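Local coordinates for protein (S)-2-haloacid dehalogenase IVA (Burkholderia cepacia, PDB 2NO4) that catalyses the hydrolytic dehalogenation of short-chain (S)-2-haloalkanoic acids to (R)-2-hydroxyalkanoic acids, inverting the configuration at the carbon that loses the halide, at residues 22-27 with 202-207; 186-191 with 210-215. All blocks are in the same frame, centred on the assembly; numbering follows the deposited sequence. Where two conformers were deposited one is given.

Contact 1 (22-27 with 202-207); sequences YGTLLD and VRINRQ. With SO4 (sulfate ion), chain H; SO4 (sulfate ion), chain L.
Arg206 reaches from the loop just past strand 200-204 to the main chain of the catalytic loop, meeting the carbonyls of Gly23 and Thr24. Its CB already heads toward 22-27, and with CG set anti to the carbonyl carbon (chi1 -75°) the chain runs extended as far as NE. Arg206 CD passes 3.7 Å from O2 of the chain L sulfate, and Arg206 NE donates to that same O2 at 2.9 Å, with a weak second bond to O3. A turn about CD-NE sets the guanidinium plane across the extended chain, with Ile204 CG2 3.7 Å above one face. The two terminal nitrogens divide the work. Arg206 NH2 donates to Thr24 O at 2.9 Å, in the carbonyl plane although 21° out of the guanidinium plane, and also to sulfate O3, while Arg206 NH1 makes only a weak bond to Gly23 O at 3.2 Å.

The loop that receives these bonds follows strand 16-19, where HAD-fold hydrolases place the squiggle, and the backbone bond from Gly23 N to Leu26 O closes its turn. Apolar contact across the segments is slight, Thr24 CG2 standing 4.3 Å from Ile204 CG1, whereas Thr24 OG1 is hydrogen-bonded to the nucleophile Asp20. Both sulfates probably come from the crystallisation liquor: Ser224, Leu225 and Asp109 also hold that of chain L, while that of chain H occupies the haloacid site, where Tyr22 N donates almost straight to its O1 (170°) alongside Ala21, Ser128, Asn129 and Lys161.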
loop_
_atom_site.group_PDB
_atom_site.type_symbol
_atom_site.label_atom_id
_atom_site.label_comp_id
_atom_site.label_asym_id
_atom_site.label_seq_id
_atom_site.Cartn_x
_atom_site.Cartn_y
_atom_site.Cartn_z
ATOM N N TYR B 22 -12.521 -4.707 -8.917
ATOM C CA TYR B 22 -11.907 -3.438 -9.307
ATOM C C TYR B 22 -10.512 -3.692 -9.872
ATOM O O TYR B 22 -9.578 -4.022 -9.125
ATOM C CB TYR B 22 -11.856 -2.464 -8.101
ATOM C CG TYR B 22 -13.259 -2.019 -7.735
ATOM C CD1 TYR B 22 -13.931 -1.071 -8.530
ATOM C CD2 TYR B 22 -13.946 -2.602 -6.656
ATOM C CE1 TYR B 22 -15.244 -0.654 -8.232
ATOM C CE2 TYR B 22 -15.258 -2.220 -6.355
ATOM C CZ TYR B 22 -15.912 -1.261 -7.148
ATOM O OH TYR B 22 -17.206 -0.861 -6.850
ATOM N N GLY B 23 -10.401 -3.578 -11.183
ATOM C CA GLY B 23 -9.124 -3.870 -11.881
ATOM C C GLY B 23 -9.180 -5.120 -12.754
ATOM O O GLY B 23 -8.386 -5.270 -13.683
ATOM N N THR B 24 -10.144 -5.995 -12.466
ATOM C CA THR B 24 -10.276 -7.291 -13.147
ATOM C C THR B 24 -11.506 -7.316 -14.050
ATOM O O THR B 24 -11.384 -7.517 -15.259
ATOM C CB THR B 24 -10.314 -8.419 -12.112
ATOM O OG1 THR B 24 -9.150 -8.318 -11.286
ATOM C CG2 THR B 24 -10.349 -9.848 -12.771
ATOM N N LEU B 25 -12.686 -7.121 -13.454
ATOM C CA LEU B 25 -13.937 -7.053 -14.214
ATOM C C LEU B 25 -14.278 -5.615 -14.565
ATOM O O LEU B 25 -14.855 -5.375 -15.608
ATOM C CB LEU B 25 -15.110 -7.669 -13.427
ATOM C CG LEU B 25 -14.975 -9.173 -13.123
ATOM C CD1 LEU B 25 -16.149 -9.680 -12.296
ATOM C CD2 LEU B 25 -14.770 -10.017 -14.407
ATOM N N LEU B 26 -13.900 -4.686 -13.683
ATOM C CA LEU B 26 -14.200 -3.254 -13.803
ATOM C C LEU B 26 -12.900 -2.488 -14.010
ATOM O O LEU B 26 -11.912 -2.719 -13.318
ATOM C CB LEU B 26 -14.890 -2.740 -12.539
ATOM C CG LEU B 26 -16.232 -3.407 -12.220
ATOM C CD1 LEU B 26 -16.823 -2.893 -10.902
ATOM C CD2 LEU B 26 -17.187 -3.143 -13.396
ATOM N N ASP B 27 -12.939 -1.537 -14.927
ATOM C CA ASP B 27 -11.740 -0.811 -15.353
ATOM C C ASP B 27 -11.507 0.427 -14.464
ATOM O O ASP B 27 -12.158 1.442 -14.656
ATOM C CB ASP B 27 -11.926 -0.419 -16.816
ATOM C CG ASP B 27 -10.697 0.165 -17.422
ATOM O OD1 ASP B 27 -9.810 0.670 -16.696
ATOM O OD2 ASP B 27 -10.624 0.112 -18.655
ATOM N N VAL B 202 -5.322 -17.380 -11.054
ATOM C CA VAL B 202 -5.127 -17.011 -12.448
ATOM C C VAL B 202 -5.052 -15.501 -12.543
ATOM O O VAL B 202 -5.996 -14.780 -12.168
ATOM C CB VAL B 202 -6.270 -17.521 -13.324
ATOM C CG1 VAL B 202 -6.103 -16.997 -14.799
ATOM C CG2 VAL B 202 -6.366 -19.054 -13.223
ATOM N N ARG B 203 -3.898 -15.029 -12.989
ATOM C CA ARG B 203 -3.705 -13.602 -13.240
ATOM C C ARG B 203 -4.192 -13.190 -14.645
ATOM O O ARG B 203 -3.865 -13.844 -15.635
ATOM C CB ARG B 203 -2.222 -13.259 -13.113
ATOM C CG ARG B 203 -1.997 -11.818 -13.482
ATOM C CD ARG B 203 -0.860 -11.241 -12.824
ATOM N NE ARG B 203 -0.833 -9.795 -13.028
ATOM C CZ ARG B 203 0.195 -9.038 -12.678
ATOM N NH1 ARG B 203 1.269 -9.590 -12.135
ATOM N NH2 ARG B 203 0.169 -7.733 -12.912
ATOM N N ILE B 204 -4.992 -12.123 -14.704
ATOM C CA ILE B 204 -5.235 -11.385 -15.953
ATOM C C ILE B 204 -4.187 -10.267 -16.008
ATOM O O ILE B 204 -4.268 -9.306 -15.245
ATOM C CB ILE B 204 -6.655 -10.797 -16.059
ATOM C CG1 ILE B 204 -7.724 -11.797 -15.567
ATOM C CG2 ILE B 204 -6.958 -10.339 -17.508
ATOM C CD1 ILE B 204 -7.816 -13.081 -16.362
ATOM N N ASN B 205 -3.180 -10.458 -16.862
ATOM C CA ASN B 205 -2.078 -9.524 -17.027
ATOM C C ASN B 205 -2.212 -8.939 -18.425
ATOM O O ASN B 205 -1.676 -9.468 -19.413
ATOM C CB ASN B 205 -0.743 -10.237 -16.796
ATOM C CG ASN B 205 0.420 -9.274 -16.637
ATOM O OD1 ASN B 205 0.327 -8.082 -16.986
ATOM N ND2 ASN B 205 1.532 -9.788 -16.140
ATOM N N ARG B 206 -3.004 -7.875 -18.520
ATOM C CA ARG B 206 -3.340 -7.284 -19.823
ATOM C C ARG B 206 -2.129 -6.644 -20.521
ATOM O O ARG B 206 -2.015 -6.737 -21.737
ATOM C CB ARG B 206 -4.439 -6.254 -19.644
ATOM C CG ARG B 206 -5.795 -6.898 -19.407
ATOM C CD ARG B 206 -6.890 -5.881 -19.256
ATOM N NE ARG B 206 -8.094 -6.638 -18.957
ATOM C CZ ARG B 206 -8.548 -6.899 -17.729
ATOM N NH1 ARG B 206 -7.891 -6.456 -16.651
ATOM N NH2 ARG B 206 -9.625 -7.655 -17.594
ATOM N N GLN B 207 -1.240 -6.002 -19.768
ATOM C CA GLN B 207 -0.142 -5.273 -20.371
ATOM C C GLN B 207 1.202 -5.999 -20.241
ATOM O O GLN B 207 2.215 -5.522 -20.668
ATOM C CB GLN B 207 -0.051 -3.876 -19.753
ATOM C CG GLN B 207 -1.257 -2.968 -20.012
ATOM C CD GLN B 207 -1.152 -1.653 -19.250
ATOM O OE1 GLN B 207 -0.774 -0.623 -19.823
ATOM N NE2 GLN B 207 -1.474 -1.678 -17.948
HETATM S S SO4 H . -11.428 -5.425 -5.300
HETATM O O1 SO4 H . -12.519 -5.759 -6.187
HETATM O O2 SO4 H . -11.592 -4.091 -4.732
HETATM O O3 SO4 H . -11.236 -6.418 -4.268
HETATM O O4 SO4 H . -10.255 -5.404 -6.172
HETATM S S SO4 L . -10.490 -8.067 -21.361
HETATM O O1 SO4 L . -11.961 -7.900 -21.311
HETATM O O2 SO4 L . -9.749 -6.778 -21.352
HETATM O O3 SO4 L . -10.135 -8.890 -20.230
HETATM O O4 SO4 L . -10.082 -8.657 -22.623
#

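Contact 2 (186-191 with 210-215); sequences SNAWDL and PPEYEF
Tyr213 lays its ring against the first turn of helix 188-197, at Ala188 and Trp189. This turn follows strand 181-185 in the parallel sheet of the HAD fold and belongs to the motif IV region, in which Asp190 forms a salt bridge with Lys161. The aromatic interaction is a CH-pi contact: Trp189 CA stands over one face of the phenol, 3.9 Å from its centroid and 26° off the normal.

Two apolar contacts accompany it. Trp189 CB lies 3.8 Å from Tyr213 CZ, and Ala188 CB is 3.9 Å from Tyr213 CD1. With CG between the backbone N and the carbonyl carbon (chi1 48°), the indole of Trp189 leads away from Tyr213, one face over Asn187 CB and Asp190 CB, toward Asn129 and Lys161.

The polar ends look to the dimer. Tyr213 OH is hydrogen-bonded to Glu56 and Thr60 of the second subunit, and Glu212 OE1 makes a salt bridge with Arg53 and a hydrogen bond with Tyr57, both of that subunit. Glu212 OE2 rests 3.5 Å from Ala188 CB.

Between the backbones a water is hydrogen-bonded to Ala188 O at 2.8 Å and, weakly, to Glu212 O at 3.4 Å.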
loop_
_atom_site.group_PDB
_atom_site.type_symbol
_atom_site.label_atom_id
_atom_site.label_comp_id
_atom_site.label_asym_id
_atom_site.label_seq_id
_atom_site.Cartn_x
_atom_site.Cartn_y
_atom_site.Cartn_z
ATOM N N SER B 186 -6.527 -9.266 -11.629
ATOM C CA SER B 186 -5.411 -8.499 -12.186
ATOM C C SER B 186 -4.469 -7.927 -11.135
ATOM O O SER B 186 -3.424 -7.358 -11.477
ATOM C CB SER B 186 -5.935 -7.349 -13.043
ATOM O OG SER B 186 -6.647 -7.862 -14.155
ATOM N N ASN B 187 -4.855 -8.020 -9.864
ATOM C CA ASN B 187 -4.061 -7.389 -8.793
ATOM C C ASN B 187 -3.125 -8.389 -8.170
ATOM O O ASN B 187 -3.585 -9.331 -7.558
ATOM C CB ASN B 187 -5.002 -6.793 -7.729
ATOM C CG ASN B 187 -5.951 -5.763 -8.334
ATOM O OD1 ASN B 187 -5.522 -4.891 -9.084
ATOM N ND2 ASN B 187 -7.236 -5.901 -8.070
ATOM N N ALA B 188 -1.819 -8.190 -8.359
ATOM C CA ALA B 188 -0.808 -9.135 -7.885
ATOM C C ALA B 188 -0.843 -9.420 -6.376
ATOM O O ALA B 188 -0.595 -10.544 -5.981
ATOM C CB ALA B 188 0.615 -8.703 -8.341
ATOM N N TRP B 189 -1.156 -8.409 -5.549
ATOM C CA TRP B 189 -1.233 -8.559 -4.090
ATOM C C TRP B 189 -2.434 -9.485 -3.690
ATOM O O TRP B 189 -2.373 -10.222 -2.728
ATOM C CB TRP B 189 -1.326 -7.152 -3.402
ATOM C CG TRP B 189 -2.336 -6.239 -4.002
ATOM C CD1 TRP B 189 -2.102 -5.305 -4.968
ATOM C CD2 TRP B 189 -3.765 -6.208 -3.751
ATOM N NE1 TRP B 189 -3.268 -4.691 -5.333
ATOM C CE2 TRP B 189 -4.309 -5.215 -4.607
ATOM C CE3 TRP B 189 -4.631 -6.915 -2.883
ATOM C CZ2 TRP B 189 -5.695 -4.905 -4.656
ATOM C CZ3 TRP B 189 -6.043 -6.600 -2.931
ATOM C CH2 TRP B 189 -6.539 -5.600 -3.804
ATOM N N ASP B 190 -3.497 -9.413 -4.469
ATOM C CA ASP B 190 -4.722 -10.167 -4.284
ATOM C C ASP B 190 -4.472 -11.624 -4.693
ATOM O O ASP B 190 -4.878 -12.546 -3.978
ATOM C CB ASP B 190 -5.814 -9.511 -5.140
ATOM C CG ASP B 190 -7.222 -10.076 -4.884
ATOM O OD1 ASP B 190 -7.472 -10.717 -3.827
ATOM O OD2 ASP B 190 -8.086 -9.843 -5.784
ATOM N N LEU B 191 -3.791 -11.835 -5.816
ATOM C CA LEU B 191 -3.309 -13.184 -6.199
ATOM C C LEU B 191 -2.334 -13.762 -5.145
ATOM O O LEU B 191 -2.362 -14.942 -4.876
ATOM C CB LEU B 191 -2.678 -13.198 -7.601
ATOM C CG LEU B 191 -3.656 -12.730 -8.698
ATOM C CD1 LEU B 191 -2.863 -12.106 -9.835
ATOM C CD2 LEU B 191 -4.569 -13.869 -9.164
ATOM N N PRO B 210 5.558 -6.942 -14.905
ATOM C CA PRO B 210 6.494 -7.873 -14.313
ATOM C C PRO B 210 5.831 -8.684 -13.182
ATOM O O PRO B 210 4.796 -8.242 -12.605
ATOM C CB PRO B 210 7.628 -6.954 -13.784
ATOM C CG PRO B 210 7.494 -5.725 -14.572
ATOM C CD PRO B 210 6.009 -5.549 -14.698
ATOM N N PRO B 211 6.372 -9.887 -12.902
ATOM C CA PRO B 211 5.818 -10.776 -11.860
ATOM C C PRO B 211 6.102 -10.192 -10.438
ATOM O O PRO B 211 7.103 -9.449 -10.246
ATOM C CB PRO B 211 6.584 -12.099 -12.091
ATOM C CG PRO B 211 7.932 -11.633 -12.650
ATOM C CD PRO B 211 7.556 -10.471 -13.575
ATOM N N GLU B 212 5.215 -10.492 -9.478
ATOM C CA GLU B 212 5.384 -10.088 -8.063
ATOM C C GLU B 212 4.830 -11.194 -7.157
ATOM O O GLU B 212 4.102 -12.044 -7.639
ATOM C CB GLU B 212 4.622 -8.800 -7.749
ATOM C CG GLU B 212 4.901 -7.601 -8.656
ATOM C CD GLU B 212 4.051 -6.392 -8.257
ATOM O OE1 GLU B 212 4.443 -5.617 -7.374
ATOM O OE2 GLU B 212 3.002 -6.186 -8.866
ATOM N N TYR B 213 5.153 -11.156 -5.853
ATOM C CA TYR B 213 4.592 -12.106 -4.867
ATOM C C TYR B 213 4.814 -13.556 -5.301
ATOM O O TYR B 213 3.898 -14.393 -5.309
ATOM C CB TYR B 213 3.101 -11.824 -4.620
ATOM C CG TYR B 213 2.831 -10.411 -4.134
ATOM C CD1 TYR B 213 2.484 -9.395 -5.037
ATOM C CD2 TYR B 213 2.988 -10.089 -2.756
ATOM C CE1 TYR B 213 2.239 -8.093 -4.567
ATOM C CE2 TYR B 213 2.742 -8.791 -2.277
ATOM C CZ TYR B 213 2.374 -7.806 -3.189
ATOM O OH TYR B 213 2.141 -6.542 -2.694
ATOM N N GLU B 214 6.050 -13.846 -5.663
ATOM C CA GLU B 214 6.407 -15.112 -6.289
ATOM C C GLU B 214 6.385 -16.291 -5.327
ATOM O O GLU B 214 6.293 -17.430 -5.784
ATOM C CB GLU B 214 7.769 -15.009 -6.960
ATOM C CG GLU B 214 7.766 -13.991 -8.099
ATOM C CD GLU B 214 8.833 -14.292 -9.141
ATOM O OE1 GLU B 214 8.490 -14.370 -10.348
ATOM O OE2 GLU B 214 10.007 -14.471 -8.749
ATOM N N PHE B 215 6.435 -16.025 -4.014
ATOM C CA PHE B 215 6.194 -17.072 -2.994
ATOM C C PHE B 215 4.803 -17.714 -3.129
ATOM O O PHE B 215 4.587 -18.758 -2.572
ATOM C CB PHE B 215 6.384 -16.537 -1.560
ATOM C CG PHE B 215 5.459 -15.398 -1.232
ATOM C CD1 PHE B 215 4.144 -15.644 -0.864
ATOM C CD2 PHE B 215 5.874 -14.074 -1.401
ATOM C CE1 PHE B 215 3.269 -14.549 -0.614
ATOM C CE2 PHE B 215 4.997 -12.988 -1.148
ATOM C CZ PHE B 215 3.739 -13.220 -0.769
HETATM O O HOH W 1 0.702 -12.194 -7.838
#

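Each contact brings a turn that follows a sheet strand near the active site against chain from strand 200-204 or the loop beyond it; their segments alternate along the sequence, and helix 188-197 is followed by strand 200-204. Contact 1 is nearer the centre of the chain yet only partly buried, and it rests on a guanidinium donating to main-chain carbonyls. Contact 2 lies farther out yet is buried, with the second subunit packing against it, and it is mainly apolar and aromatic. Ser186 joins the two: its N is hydrogen-bonded to Thr24 OG1 and its OG to Ile204 O, tying the motif IV turn to both segments of contact 1.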